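Local coordinates for parahox neighbor (Phaeodactylum tricornutum CCAP 1055/1, PDB 5Z5M), which probably carries out the last two steps from 5-hydroxyisourate to (S)-allantoin in urate degradation, joining hydroxyisourate hydrolase and OHCU decarboxylase activities in one chain, at residues G24-S29 and E160-I165; S114-Y119 and F125-A130; D121-P126 and E152-V157. All coordinates share one frame; numbering follows the deposited sequence.

In the fold
All three contacts lie in the all-helical OHCU decarboxylase part of the chain, on the same side of the chain's centre. Helix 151-173 links them: contact 3 uses 152-157 and contact 1 uses 160-165 further along it, their centres about 16 Å apart. Contact 2 is about 9 Å from contact 3, centre to centre, and shares F125 and P126 and helix 106-123 with it; Y119 OH also lies 2.5 Å from E154 OE1, a probable hydrogen bond. Contacts 1 and 2 meet where Q161 OE1 takes a probable hydrogen bond from A130 N. Along the chain, 24-29 comes first, then 114-130, then 152-165, so one long helix gathers an early loop and a later helix-loop unit into a single domain.

Contact 1 (G24-S29 and E160-I165); sequences GIYEHS and EQVHKI
The rings of Y26 and H163 meet rim to rim, neither covering the face of the other, with their planes nearly perpendicular at 83° and their centroids 5.6 Å apart. H163 ND1 lies at the edge of the tyrosine ring, near its plane, and the phenol carbon CZ lies likewise at the edge of the imidazole. This mutual edge approach carries a short hydrogen bond, Y26 OH to H163 ND1 at 2.7 Å, in which either group could be the donor. A phenol and an imidazole suit such a place because each can donate or accept a hydrogen bond. The tyrosine is turned beside its backbone N, with CG anti to the carbonyl carbon (chi1 -69°), and this sends its long ring across to the helix although the CB bond does not point there. On its far side H163 is hydrogen-bonded through NE2 to N61, so both ring nitrogens are engaged and the rotation of the imidazole is fixed.

V162 supplies the apolar part of the contact: its CG2 is 4.5 Å from Y26 CE2, a loose touch. Its carbonyl is bridged to the loop by a water, which donates to V162 O at 2.9 Å and to I25 O at 3.2 Å. I25 O also accepts from R169, whose guanidinium forms a salt bridge with E27.

Y26 opens a type II beta turn that closes at S29, and S29 OG donates to E27 O at 2.8 Å from above the carbonyl plane. L71 and V60 pack on Y26 as well. The arrangement is an interhelical loop joined to a long helix by a buried tyrosine bonded to a histidine of helix 151-173, within the helical bundle of the OHCU decarboxylase domain.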
ATOM      1  N   GLY A  24       3.834   7.523 -42.328  1.00 18.50           N
ATOM      2  CA  GLY A  24       2.520   7.902 -41.833  1.00 17.99           C
ATOM      3  C   GLY A  24       2.316   7.634 -40.350  1.00 25.76           C
ATOM      4  O   GLY A  24       1.228   7.858 -39.815  1.00 22.40           O
ATOM      5  N   ILE A  25       3.364   7.153 -39.690  1.00 17.27           N
ATOM      6  CA  ILE A  25       3.333   6.911 -38.246  1.00 17.59           C
ATOM      7  C   ILE A  25       2.882   8.167 -37.500  1.00 15.53           C
ATOM      8  O   ILE A  25       1.997   8.112 -36.643  1.00 19.53           O
ATOM      9  CB  ILE A  25       4.712   6.469 -37.723  1.00 13.04           C
ATOM     10  CG1 ILE A  25       5.093   5.092 -38.287  1.00 21.20           C
ATOM     11  CG2 ILE A  25       4.722   6.444 -36.206  1.00 16.42           C
ATOM     12  CD1 ILE A  25       3.962   4.065 -38.265  1.00 16.35           C
ATOM     13  N   TYR A  26       3.499   9.295 -37.836  1.00 14.55           N
ATOM     14  CA  TYR A  26       3.009  10.596 -37.405  1.00 20.59           C
ATOM     15  C   TYR A  26       2.295  11.246 -38.587  1.00 28.63           C
ATOM     16  O   TYR A  26       2.813  11.272 -39.708  1.00 17.23           O
ATOM     17  CB  TYR A  26       4.149  11.476 -36.882  1.00 20.96           C
ATOM     18  CG  TYR A  26       4.746  10.993 -35.570  1.00 19.21           C
ATOM     19  CD1 TYR A  26       5.805  10.089 -35.553  1.00 14.23           C
ATOM     20  CD2 TYR A  26       4.252  11.447 -34.351  1.00 17.51           C
ATOM     21  CE1 TYR A  26       6.352   9.651 -34.357  1.00 13.88           C
ATOM     22  CE2 TYR A  26       4.792  11.011 -33.151  1.00 20.90           C
ATOM     23  CZ  TYR A  26       5.839  10.111 -33.161  1.00 16.04           C
ATOM     24  OH  TYR A  26       6.373   9.675 -31.966  1.00 11.76           O
ATOM     25  N   GLU A  27       1.095  11.748 -38.321  1.00 21.89           N
ATOM     26  CA  GLU A  27       0.186  12.233 -39.354  1.00 28.83           C
ATOM     27  C   GLU A  27       0.769  13.365 -40.187  1.00 20.77           C
ATOM     28  O   GLU A  27       1.163  14.403 -39.651  1.00 22.22           O
ATOM     29  CB  GLU A  27      -1.126  12.701 -38.717  1.00 36.97           C
ATOM     30  CG  GLU A  27      -2.301  12.761 -39.672  1.00 41.63           C
ATOM     31  CD  GLU A  27      -2.927  11.399 -39.907  1.00 57.27           C
ATOM     32  OE1 GLU A  27      -2.481  10.417 -39.276  1.00 43.78           O
ATOM     33  OE2 GLU A  27      -3.871  11.312 -40.721  1.00 68.44           O
ATOM     34  N   HIS A  28       0.807  13.153 -41.502  1.00 27.40           N
ATOM     35  CA  HIS A  28       1.300  14.145 -42.455  1.00 34.11           C
ATOM     36  C   HIS A  28       2.669  14.661 -42.051  1.00 32.33           C
ATOM     37  O   HIS A  28       2.962  15.847 -42.198  1.00 34.56           O
ATOM     38  CB  HIS A  28       0.319  15.314 -42.578  1.00 39.00           C
ATOM     39  CG  HIS A  28      -1.063  14.902 -42.979  1.00 42.11           C
ATOM     40  ND1 HIS A  28      -1.391  13.607 -43.308  1.00 52.17           N
ATOM     41  CD2 HIS A  28      -2.207  15.622 -43.098  1.00 52.41           C
ATOM     42  CE1 HIS A  28      -2.675  13.541 -43.615  1.00 59.87           C
ATOM     43  NE2 HIS A  28      -3.192  14.750 -43.494  1.00 51.41           N
ATOM     44  N   SER A  29       3.497  13.763 -41.527  1.00 23.63           N
ATOM     45  CA  SER A  29       4.803  14.141 -41.013  1.00 19.08           C
ATOM     46  C   SER A  29       5.875  13.177 -41.494  1.00 26.31           C
ATOM     47  O   SER A  29       6.550  12.533 -40.692  1.00 22.52           O
ATOM     48  CB  SER A  29       4.778  14.189 -39.484  1.00 28.39           C
ATOM     49  OG  SER A  29       3.803  15.108 -39.027  1.00 26.09           O
ATOM     50  N   GLU A 160       1.692  14.053 -25.861  1.00 10.73           N
ATOM     51  CA  GLU A 160       1.733  12.713 -25.276  1.00  8.33           C
ATOM     52  C   GLU A 160       0.767  11.794 -26.020  1.00  8.93           C
ATOM     53  O   GLU A 160       1.094  10.645 -26.309  1.00  8.66           O
ATOM     54  CB  GLU A 160       1.400  12.757 -23.780  1.00 12.60           C
ATOM     55  CG  GLU A 160       2.521  13.343 -22.925  1.00 18.26           C
ATOM     56  CD  GLU A 160       2.145  13.529 -21.462  1.00 39.00           C
ATOM     57  OE1 GLU A 160       0.962  13.321 -21.098  1.00 27.39           O
ATOM     58  OE2 GLU A 160       3.048  13.882 -20.673  1.00 27.50           O
ATOM     59  N   GLN A 161      -0.416  12.314 -26.348  1.00 10.95           N
ATOM     60  CA  GLN A 161      -1.408  11.538 -27.084  1.00 13.45           C
ATOM     61  C   GLN A 161      -0.928  11.155 -28.491  1.00  9.19           C
ATOM     62  O   GLN A 161      -1.160  10.029 -28.929  1.00  9.74           O
ATOM     63  CB  GLN A 161      -2.739  12.300 -27.172  1.00 11.71           C
ATOM     64  CG  GLN A 161      -3.381  12.641 -25.813  1.00 11.21           C
ATOM     65  CD  GLN A 161      -3.759  11.419 -24.980  1.00 18.61           C
ATOM     66  OE1 GLN A 161      -4.324  10.449 -25.485  1.00 15.91           O
ATOM     67  NE2 GLN A 161      -3.448  11.468 -23.692  1.00 24.28           N
ATOM     68  N   VAL A 162      -0.251  12.059 -29.205  1.00  7.71           N
ATOM     69  CA  VAL A 162       0.174  11.707 -30.560  1.00 10.21           C
ATOM     70  C   VAL A 162       1.274  10.639 -30.536  1.00  8.81           C
ATOM     71  O   VAL A 162       1.334   9.800 -31.429  1.00 10.57           O
ATOM     72  CB  VAL A 162       0.661  12.934 -31.388  1.00 12.98           C
ATOM     73  CG1 VAL A 162      -0.434  13.989 -31.478  1.00 13.57           C
ATOM     74  CG2 VAL A 162       1.937  13.519 -30.828  1.00 22.92           C
ATOM     75  N   HIS A 163       2.124  10.652 -29.514  1.00  7.36           N
ATOM     76  CA  HIS A 163       3.146   9.615 -29.389  1.00  7.33           C
ATOM     77  C   HIS A 163       2.494   8.277 -29.102  1.00  7.42           C
ATOM     78  O   HIS A 163       2.972   7.243 -29.554  1.00 10.50           O
ATOM     79  CB  HIS A 163       4.153   9.942 -28.283  1.00  6.86           C
ATOM     80  CG  HIS A 163       5.049  11.099 -28.604  1.00 13.27           C
ATOM     81  ND1 HIS A 163       5.709  11.217 -29.806  1.00 15.24           N
ATOM     82  CD2 HIS A 163       5.403  12.179 -27.870  1.00 13.50           C
ATOM     83  CE1 HIS A 163       6.426  12.328 -29.805  1.00 18.03           C
ATOM     84  NE2 HIS A 163       6.262  12.926 -28.638  1.00 17.36           N
ATOM     85  N   LYS A 164       1.403   8.301 -28.339  1.00  6.38           N
ATOM     86  CA  LYS A 164       0.691   7.074 -28.017  1.00  7.35           C
ATOM     87  C   LYS A 164       0.039   6.512 -29.274  1.00  7.70           C
ATOM     88  O   LYS A 164      -0.028   5.305 -29.454  1.00  9.64           O
ATOM     89  CB  LYS A 164      -0.362   7.323 -26.935  1.00 10.49           C
ATOM     90  CG  LYS A 164       0.208   7.514 -25.543  1.00 14.07           C
ATOM     91  CD  LYS A 164      -0.787   8.227 -24.635  1.00 24.83           C
ATOM     92  CE  LYS A 164      -1.999   7.361 -24.343  1.00 22.15           C
ATOM     93  NZ  LYS A 164      -2.896   7.980 -23.323  1.00 21.84           N
ATOM     94  N   ILE A 165      -0.445   7.400 -30.135  1.00 10.11           N
ATOM     95  CA  ILE A 165      -1.055   6.993 -31.395  1.00 14.34           C
ATOM     96  C   ILE A 165       0.006   6.436 -32.345  1.00  7.16           C
ATOM     97  O   ILE A 165      -0.230   5.454 -33.048  1.00 12.64           O
ATOM     98  CB  ILE A 165      -1.807   8.174 -32.045  1.00 13.06           C
ATOM     99  CG1 ILE A 165      -3.063   8.482 -31.232  1.00 20.23           C
ATOM    100  CG2 ILE A 165      -2.176   7.858 -33.486  1.00 18.42           C
ATOM    101  CD1 ILE A 165      -3.685   9.817 -31.532  1.00 27.01           C
TER
HETATM  102  O   HOH W   1       0.818   9.873 -34.299  1.00 22.58           O

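Contact 2 (S114-Y119 and F125-A130); sequences SLNGAY and FPFILA
F127 and Y119 form a T-shaped pair, the edge of the phenylalanine turned toward the face of the tyrosine, with planes at 85° and centroids 5.2 Å apart. F127 CD1 stands 3.7 Å above the tyrosine plane, toward the rim, while F127 CB makes a CH-pi contact 4.0 Å from the centroid of the Y119 ring. Both side chains leave with CG opposite the backbone N (chi1 -174° for Y119, 177° for F127), which extends each ring toward the other segment. N116 OD1 touches F127 CB at 3.6 Å, and F125 CE2 meets Y119 OH at the same distance.

This is a helix folded against the loop that follows it, in the helical OHCU decarboxylase domain; tyrosine suits the place because its flat ring offers a face to F127 CB and CD1 while its OH still reaches polar partners. A water bridges helix and loop, donating to Y119 OH at 2.9 Å and to P126 O and accepting from I128 N. F125 O is buried with no polar partner. The phenol is also hydrogen-bonded to E154, on helix 151-173, and N116 ND2 is held by D77. Farther out, A142, L143 and R146 of helix 136-146 pack on F127.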
ATOM      1  N   SER A 114     -20.131  20.795 -28.577  1.00 16.80           N
ATOM      2  CA  SER A 114     -19.882  22.019 -27.832  1.00 15.64           C
ATOM      3  C   SER A 114     -18.490  22.019 -27.201  1.00 13.24           C
ATOM      4  O   SER A 114     -17.714  22.951 -27.402  1.00 17.07           O
ATOM      5  CB  SER A 114     -20.952  22.210 -26.752  1.00 18.78           C
ATOM      6  OG  SER A 114     -20.811  23.467 -26.125  1.00 25.62           O
ATOM      7  N   LEU A 115     -18.183  20.975 -26.437  1.00 12.54           N
ATOM      8  CA  LEU A 115     -16.871  20.847 -25.813  1.00 15.21           C
ATOM      9  C   LEU A 115     -15.746  20.821 -26.844  1.00 17.20           C
ATOM     10  O   LEU A 115     -14.710  21.455 -26.657  1.00 16.31           O
ATOM     11  CB  LEU A 115     -16.805  19.581 -24.957  1.00 10.87           C
ATOM     12  CG  LEU A 115     -17.651  19.556 -23.684  1.00 13.89           C
ATOM     13  CD1 LEU A 115     -17.589  18.183 -23.033  1.00 20.55           C
ATOM     14  CD2 LEU A 115     -17.211  20.644 -22.709  1.00 23.12           C
ATOM     15  N   ASN A 116     -15.953  20.081 -27.928  1.00 10.52           N
ATOM     16  CA  ASN A 116     -14.910  19.888 -28.926  1.00 14.01           C
ATOM     17  C   ASN A 116     -14.640  21.190 -29.663  1.00 14.66           C
ATOM     18  O   ASN A 116     -13.497  21.507 -29.993  1.00 13.84           O
ATOM     19  CB  ASN A 116     -15.308  18.777 -29.902  1.00 17.55           C
ATOM     20  CG  ASN A 116     -14.189  18.398 -30.849  1.00 25.87           C
ATOM     21  OD1 ASN A 116     -13.122  17.967 -30.419  1.00 22.50           O
ATOM     22  ND2 ASN A 116     -14.432  18.542 -32.147  1.00 19.16           N
ATOM     23  N   GLY A 117     -15.704  21.954 -29.897  1.00 17.58           N
ATOM     24  CA  GLY A 117     -15.579  23.282 -30.469  1.00 21.60           C
ATOM     25  C   GLY A 117     -14.813  24.213 -29.547  1.00 18.80           C
ATOM     26  O   GLY A 117     -13.862  24.866 -29.974  1.00 18.73           O
ATOM     27  N   ALA A 118     -15.215  24.256 -28.277  1.00 18.57           N
ATOM     28  CA  ALA A 118     -14.544  25.094 -27.287  1.00 11.81           C
ATOM     29  C   ALA A 118     -13.055  24.759 -27.185  1.00 19.91           C
ATOM     30  O   ALA A 118     -12.207  25.648 -27.247  1.00 14.22           O
ATOM     31  CB  ALA A 118     -15.211  24.946 -25.928  1.00 19.47           C
ATOM     32  N   TYR A 119     -12.746  23.476 -27.037  1.00 13.28           N
ATOM     33  CA  TYR A 119     -11.359  23.026 -26.896  1.00 14.14           C
ATOM     34  C   TYR A 119     -10.459  23.576 -27.999  1.00 17.26           C
ATOM     35  O   TYR A 119      -9.418  24.168 -27.723  1.00 16.56           O
ATOM     36  CB  TYR A 119     -11.286  21.501 -26.900  1.00 12.42           C
ATOM     37  CG  TYR A 119      -9.898  20.950 -26.609  1.00 13.98           C
ATOM     38  CD1 TYR A 119      -9.557  20.528 -25.332  1.00 15.04           C
ATOM     39  CD2 TYR A 119      -8.935  20.852 -27.611  1.00 16.38           C
ATOM     40  CE1 TYR A 119      -8.303  20.018 -25.054  1.00 14.72           C
ATOM     41  CE2 TYR A 119      -7.670  20.346 -27.340  1.00 15.51           C
ATOM     42  CZ  TYR A 119      -7.362  19.934 -26.061  1.00 21.01           C
ATOM     43  OH  TYR A 119      -6.113  19.425 -25.779  1.00 24.74           O
ATOM     44  N   PHE A 125      -5.326  23.903 -31.415  1.00 24.00           N
ATOM     45  CA  PHE A 125      -5.143  22.590 -32.033  1.00 21.36           C
ATOM     46  C   PHE A 125      -6.313  21.691 -31.626  1.00 16.04           C
ATOM     47  O   PHE A 125      -6.989  21.971 -30.637  1.00 20.29           O
ATOM     48  CB  PHE A 125      -3.794  21.969 -31.631  1.00 20.67           C
ATOM     49  CG  PHE A 125      -3.512  22.020 -30.157  1.00 19.27           C
ATOM     50  CD1 PHE A 125      -2.788  23.067 -29.613  1.00 13.74           C
ATOM     51  CD2 PHE A 125      -3.973  21.019 -29.314  1.00 12.45           C
ATOM     52  CE1 PHE A 125      -2.527  23.120 -28.259  1.00 18.48           C
ATOM     53  CE2 PHE A 125      -3.718  21.065 -27.960  1.00 15.56           C
ATOM     54  CZ  PHE A 125      -2.994  22.119 -27.429  1.00 17.51           C
ATOM     55  N   PRO A 126      -6.578  20.627 -32.401  1.00 16.33           N
ATOM     56  CA  PRO A 126      -7.748  19.790 -32.108  1.00 24.25           C
ATOM     57  C   PRO A 126      -7.596  18.915 -30.864  1.00 24.65           C
ATOM     58  O   PRO A 126      -6.483  18.646 -30.408  1.00 14.73           O
ATOM     59  CB  PRO A 126      -7.885  18.920 -33.366  1.00 25.64           C
ATOM     60  CG  PRO A 126      -6.536  18.920 -33.987  1.00 22.47           C
ATOM     61  CD  PRO A 126      -5.941  20.258 -33.680  1.00 22.77           C
ATOM     62  N   PHE A 127      -8.727  18.488 -30.315  1.00 13.64           N
ATOM     63  CA  PHE A 127      -8.728  17.566 -29.191  1.00 14.99           C
ATOM     64  C   PHE A 127      -8.250  16.206 -29.660  1.00 17.82           C
ATOM     65  O   PHE A 127      -8.837  15.607 -30.562  1.00 17.66           O
ATOM     66  CB  PHE A 127     -10.125  17.464 -28.576  1.00 16.48           C
ATOM     67  CG  PHE A 127     -10.228  16.470 -27.456  1.00 15.11           C
ATOM     68  CD1 PHE A 127      -9.787  16.792 -26.182  1.00 14.43           C
ATOM     69  CD2 PHE A 127     -10.783  15.223 -27.671  1.00 17.15           C
ATOM     70  CE1 PHE A 127      -9.889  15.879 -25.143  1.00 11.53           C
ATOM     71  CE2 PHE A 127     -10.889  14.305 -26.637  1.00 11.64           C
ATOM     72  CZ  PHE A 127     -10.443  14.640 -25.372  1.00 15.39           C
ATOM     73  N   ILE A 128      -7.179  15.723 -29.043  1.00 17.66           N
ATOM     74  CA  ILE A 128      -6.598  14.444 -29.407  1.00 15.67           C
ATOM     75  C   ILE A 128      -6.650  13.489 -28.220  1.00 12.75           C
ATOM     76  O   ILE A 128      -6.301  13.858 -27.098  1.00 14.77           O
ATOM     77  CB  ILE A 128      -5.143  14.616 -29.894  1.00 17.26           C
ATOM     78  CG1 ILE A 128      -5.102  15.590 -31.073  1.00 18.26           C
ATOM     79  CG2 ILE A 128      -4.530  13.271 -30.280  1.00 16.16           C
ATOM     80  CD1 ILE A 128      -3.700  15.981 -31.494  1.00 17.78           C
ATOM     81  N   LEU A 129      -7.109  12.267 -28.469  1.00 12.73           N
ATOM     82  CA  LEU A 129      -7.225  11.257 -27.424  1.00 16.82           C
ATOM     83  C   LEU A 129      -6.828   9.878 -27.943  1.00 21.74           C
ATOM     84  O   LEU A 129      -7.440   9.357 -28.879  1.00 25.75           O
ATOM     85  CB  LEU A 129      -8.652  11.218 -26.869  1.00 13.87           C
ATOM     86  CG  LEU A 129      -8.864  10.251 -25.705  1.00 13.18           C
ATOM     87  CD1 LEU A 129      -8.007  10.644 -24.505  1.00 22.38           C
ATOM     88  CD2 LEU A 129     -10.329  10.183 -25.309  1.00 22.64           C
ATOM     89  N   ALA A 130      -5.798   9.297 -27.338  1.00 14.42           N
ATOM     90  CA  ALA A 130      -5.333   7.970 -27.722  1.00 23.24           C
ATOM     91  C   ALA A 130      -5.802   6.914 -26.730  1.00 27.16           C
ATOM     92  O   ALA A 130      -5.149   6.674 -25.715  1.00 43.54           O
ATOM     93  CB  ALA A 130      -3.820   7.951 -27.823  1.00 22.97           C
TER
HETATM   94  O   HOH W   2      -5.563  17.603 -28.006  1.00 15.21           O

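Contact 3 (D121-P126 and E152-V157)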
ATOM      1  N   ASP A 121     -11.007  26.007 -30.042  1.00 22.29           N
ATOM      2  CA  ASP A 121     -11.024  27.467 -29.988  1.00 27.63           C
ATOM      3  C   ASP A 121      -9.941  28.012 -29.074  1.00 23.26           C
ATOM      4  O   ASP A 121      -9.211  28.932 -29.437  1.00 30.81           O
ATOM      5  CB  ASP A 121     -12.385  27.986 -29.504  1.00 26.30           C
ATOM      6  CG  ASP A 121     -13.497  27.744 -30.503  1.00 42.27           C
ATOM      7  OD1 ASP A 121     -13.189  27.510 -31.690  1.00 32.99           O
ATOM      8  OD2 ASP A 121     -14.681  27.795 -30.099  1.00 39.01           O
ATOM      9  N   GLN A 122      -9.837  27.438 -27.884  1.00 18.38           N
ATOM     10  CA  GLN A 122      -8.974  28.007 -26.862  1.00 20.43           C
ATOM     11  C   GLN A 122      -7.546  27.467 -26.940  1.00 19.69           C
ATOM     12  O   GLN A 122      -6.617  28.106 -26.448  1.00 30.66           O
ATOM     13  CB  GLN A 122      -9.567  27.757 -25.471  1.00 33.21           C
ATOM     14  CG  GLN A 122      -9.830  26.300 -25.148  1.00 27.97           C
ATOM     15  CD  GLN A 122     -10.792  26.123 -23.979  1.00 39.90           C
ATOM     16  OE1 GLN A 122     -11.785  26.844 -23.857  1.00 32.80           O
ATOM     17  NE2 GLN A 122     -10.496  25.165 -23.112  1.00 35.05           N
ATOM     18  N   CYS A 123      -7.368  26.307 -27.570  1.00 20.73           N
ATOM     19  CA  CYS A 123      -6.051  25.661 -27.624  1.00 14.20           C
ATOM     20  C   CYS A 123      -5.265  25.912 -28.915  1.00 28.27           C
ATOM     21  O   CYS A 123      -4.034  25.922 -28.901  1.00 29.12           O
ATOM     22  CB  CYS A 123      -6.201  24.152 -27.418  1.00 19.06           C
ATOM     23  SG  CYS A 123      -6.463  23.691 -25.707  1.00 25.38           S
ATOM     24  N   GLY A 124      -5.969  26.095 -30.026  1.00 27.44           N
ATOM     25  CA  GLY A 124      -5.314  26.320 -31.300  1.00 25.04           C
ATOM     26  C   GLY A 124      -4.970  25.031 -32.023  1.00 34.50           C
ATOM     27  O   GLY A 124      -4.385  25.055 -33.105  1.00 29.88           O
ATOM     28  N   PHE A 125      -5.326  23.903 -31.415  1.00 24.00           N
ATOM     29  CA  PHE A 125      -5.143  22.590 -32.033  1.00 21.36           C
ATOM     30  C   PHE A 125      -6.313  21.691 -31.626  1.00 16.04           C
ATOM     31  O   PHE A 125      -6.989  21.971 -30.637  1.00 20.29           O
ATOM     32  CB  PHE A 125      -3.794  21.969 -31.631  1.00 20.67           C
ATOM     33  CG  PHE A 125      -3.512  22.020 -30.157  1.00 19.27           C
ATOM     34  CD1 PHE A 125      -2.788  23.067 -29.613  1.00 13.74           C
ATOM     35  CD2 PHE A 125      -3.973  21.019 -29.314  1.00 12.45           C
ATOM     36  CE1 PHE A 125      -2.527  23.120 -28.259  1.00 18.48           C
ATOM     37  CE2 PHE A 125      -3.718  21.065 -27.960  1.00 15.56           C
ATOM     38  CZ  PHE A 125      -2.994  22.119 -27.429  1.00 17.51           C
ATOM     39  N   PRO A 126      -6.578  20.627 -32.401  1.00 16.33           N
ATOM     40  CA  PRO A 126      -7.748  19.790 -32.108  1.00 24.25           C
ATOM     41  C   PRO A 126      -7.596  18.915 -30.864  1.00 24.65           C
ATOM     42  O   PRO A 126      -6.483  18.646 -30.408  1.00 14.73           O
ATOM     43  CB  PRO A 126      -7.885  18.920 -33.366  1.00 25.64           C
ATOM     44  CG  PRO A 126      -6.536  18.920 -33.987  1.00 22.47           C
ATOM     45  CD  PRO A 126      -5.941  20.258 -33.680  1.00 22.77           C
ATOM     46  N   GLU A 152      -1.096  25.609 -22.487  1.00 15.95           N
ATOM     47  CA  GLU A 152       0.258  25.080 -22.368  1.00 19.66           C
ATOM     48  C   GLU A 152       0.265  23.709 -21.704  1.00 19.64           C
ATOM     49  O   GLU A 152       1.112  22.874 -22.020  1.00 15.30           O
ATOM     50  CB  GLU A 152       1.174  26.040 -21.597  1.00 26.88           C
ATOM     51  CG  GLU A 152       0.742  26.350 -20.171  1.00 23.76           C
ATOM     52  CD  GLU A 152      -0.180  27.554 -20.089  1.00 40.11           C
ATOM     53  OE1 GLU A 152      -0.620  28.048 -21.152  1.00 31.84           O
ATOM     54  OE2 GLU A 152      -0.457  28.015 -18.960  1.00 30.92           O
ATOM     55  N   GLN A 153      -0.671  23.467 -20.791  1.00 16.42           N
ATOM     56  CA  GLN A 153      -0.804  22.132 -20.229  1.00 21.11           C
ATOM     57  C   GLN A 153      -1.314  21.187 -21.308  1.00 19.16           C
ATOM     58  O   GLN A 153      -0.812  20.077 -21.455  1.00 16.72           O
ATOM     59  CB  GLN A 153      -1.745  22.098 -19.022  1.00 21.71           C
ATOM     60  CG  GLN A 153      -1.857  20.691 -18.428  1.00 19.23           C
ATOM     61  CD  GLN A 153      -2.786  20.603 -17.234  1.00 41.96           C
ATOM     62  OE1 GLN A 153      -3.225  21.618 -16.696  1.00 48.96           O
ATOM     63  NE2 GLN A 153      -3.087  19.379 -16.811  1.00 34.49           N
ATOM     64  N   GLU A 154      -2.308  21.639 -22.065  1.00 12.99           N
ATOM     65  CA  GLU A 154      -2.910  20.799 -23.093  1.00 15.29           C
ATOM     66  C   GLU A 154      -1.974  20.531 -24.264  1.00 17.22           C
ATOM     67  O   GLU A 154      -2.105  19.512 -24.939  1.00 16.97           O
ATOM     68  CB  GLU A 154      -4.208  21.422 -23.596  1.00 15.59           C
ATOM     69  CG  GLU A 154      -5.387  21.065 -22.714  1.00 15.87           C
ATOM     70  CD  GLU A 154      -5.454  19.563 -22.440  1.00 16.71           C
ATOM     71  OE1 GLU A 154      -5.664  18.792 -23.402  1.00 20.73           O
ATOM     72  OE2 GLU A 154      -5.284  19.154 -21.274  1.00 18.64           O
ATOM     73  N   PHE A 155      -1.039  21.445 -24.508  1.00 13.82           N
ATOM     74  CA  PHE A 155      -0.045  21.251 -25.559  1.00 13.13           C
ATOM     75  C   PHE A 155       0.819  20.033 -25.229  1.00 11.98           C
ATOM     76  O   PHE A 155       1.106  19.211 -26.097  1.00 12.02           O
ATOM     77  CB  PHE A 155       0.815  22.506 -25.726  1.00 15.52           C
ATOM     78  CG  PHE A 155       1.785  22.435 -26.875  1.00 19.71           C
ATOM     79  CD1 PHE A 155       1.353  22.619 -28.176  1.00 18.70           C
ATOM     80  CD2 PHE A 155       3.132  22.203 -26.648  1.00 37.97           C
ATOM     81  CE1 PHE A 155       2.242  22.561 -29.235  1.00 33.66           C
ATOM     82  CE2 PHE A 155       4.029  22.149 -27.701  1.00 38.17           C
ATOM     83  CZ  PHE A 155       3.584  22.327 -28.995  1.00 26.49           C
ATOM     84  N   MET A 156       1.212  19.924 -23.964  1.00 16.74           N
ATOM     85  CA  MET A 156       1.938  18.758 -23.460  1.00 18.03           C
ATOM     86  C   MET A 156       1.121  17.474 -23.523  1.00 13.68           C
ATOM     87  O   MET A 156       1.621  16.423 -23.917  1.00 11.45           O
ATOM     88  CB  MET A 156       2.382  18.998 -22.018  1.00 18.10           C
ATOM     89  CG  MET A 156       3.568  19.908 -21.898  1.00 34.41           C
ATOM     90  SD  MET A 156       4.960  19.154 -22.754  1.00 65.01           S
ATOM     91  CE  MET A 156       5.071  17.588 -21.888  1.00 46.91           C
ATOM     92  N   VAL A 157      -0.134  17.557 -23.100  1.00 11.18           N
ATOM     93  CA  VAL A 157      -1.005  16.390 -23.097  1.00 15.27           C
ATOM     94  C   VAL A 157      -1.256  15.900 -24.522  1.00  8.99           C
ATOM     95  O   VAL A 157      -1.223  14.705 -24.784  1.00  9.04           O
ATOM     96  CB  VAL A 157      -2.355  16.690 -22.408  1.00  8.47           C
ATOM     97  CG1 VAL A 157      -3.285  15.490 -22.508  1.00  8.51           C
ATOM     98  CG2 VAL A 157      -2.135  17.088 -20.951  1.00  9.18           C
TER
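C123 and E154 bring the backbones closest, their CA atoms 7.4 Å apart, just where helix 106-123 ends and G124 turns the chain away with a positive phi of 87°. Only glycine suits that turn readily, since at these angles a CB would jam against the carbonyl oxygen of C123.

C123 points toward helix 151-173, and its SG rests on the aliphatic base of E154, 3.8 Å from CB. The thiol is polarisable and only weakly polar, and cysteine is a short side chain, which suits a site against methylenes. F125 reaches the same helix one step further on. Its CG stands between the backbone N and the carbonyl carbon (chi1 48°), a setting that carries the ring inward, with C123 CB over the centre of one face, 3.8 Å above the plane. The tip of the ring meets the helix backbone: CZ is 3.6 Å from F155 N, and the E154 carbonyl carbon lies at the ring edge. F125 CE1 also approaches F155 CD1 at 3.9 Å, arriving at the edge of the F155 ring, with the two side chains crossing at about a right angle. With an alanine at this position, the E154-F155 backbone and C123 CB are likely to lose the ring that packs against them, leaving a gap beside helix 151-173.

The E154 chain, bent at chi2 (-49°), keeps its methylenes beside C123 while its carboxylate serves other partners. Besides Y119, OE1 has a salt bridge with R146, and OE2 accepts from H149, so the buried charge is probably well compensated.

Around the contact, helix 65-73 packs on both phenylalanines through L69, and K65 makes a cation-pi contact with F155. A third subunit also meets helix 151-173 here, where its K68 pairs with E152, so the end of helix 106-123 and the loop after it lie against a helix that also faces the assembly.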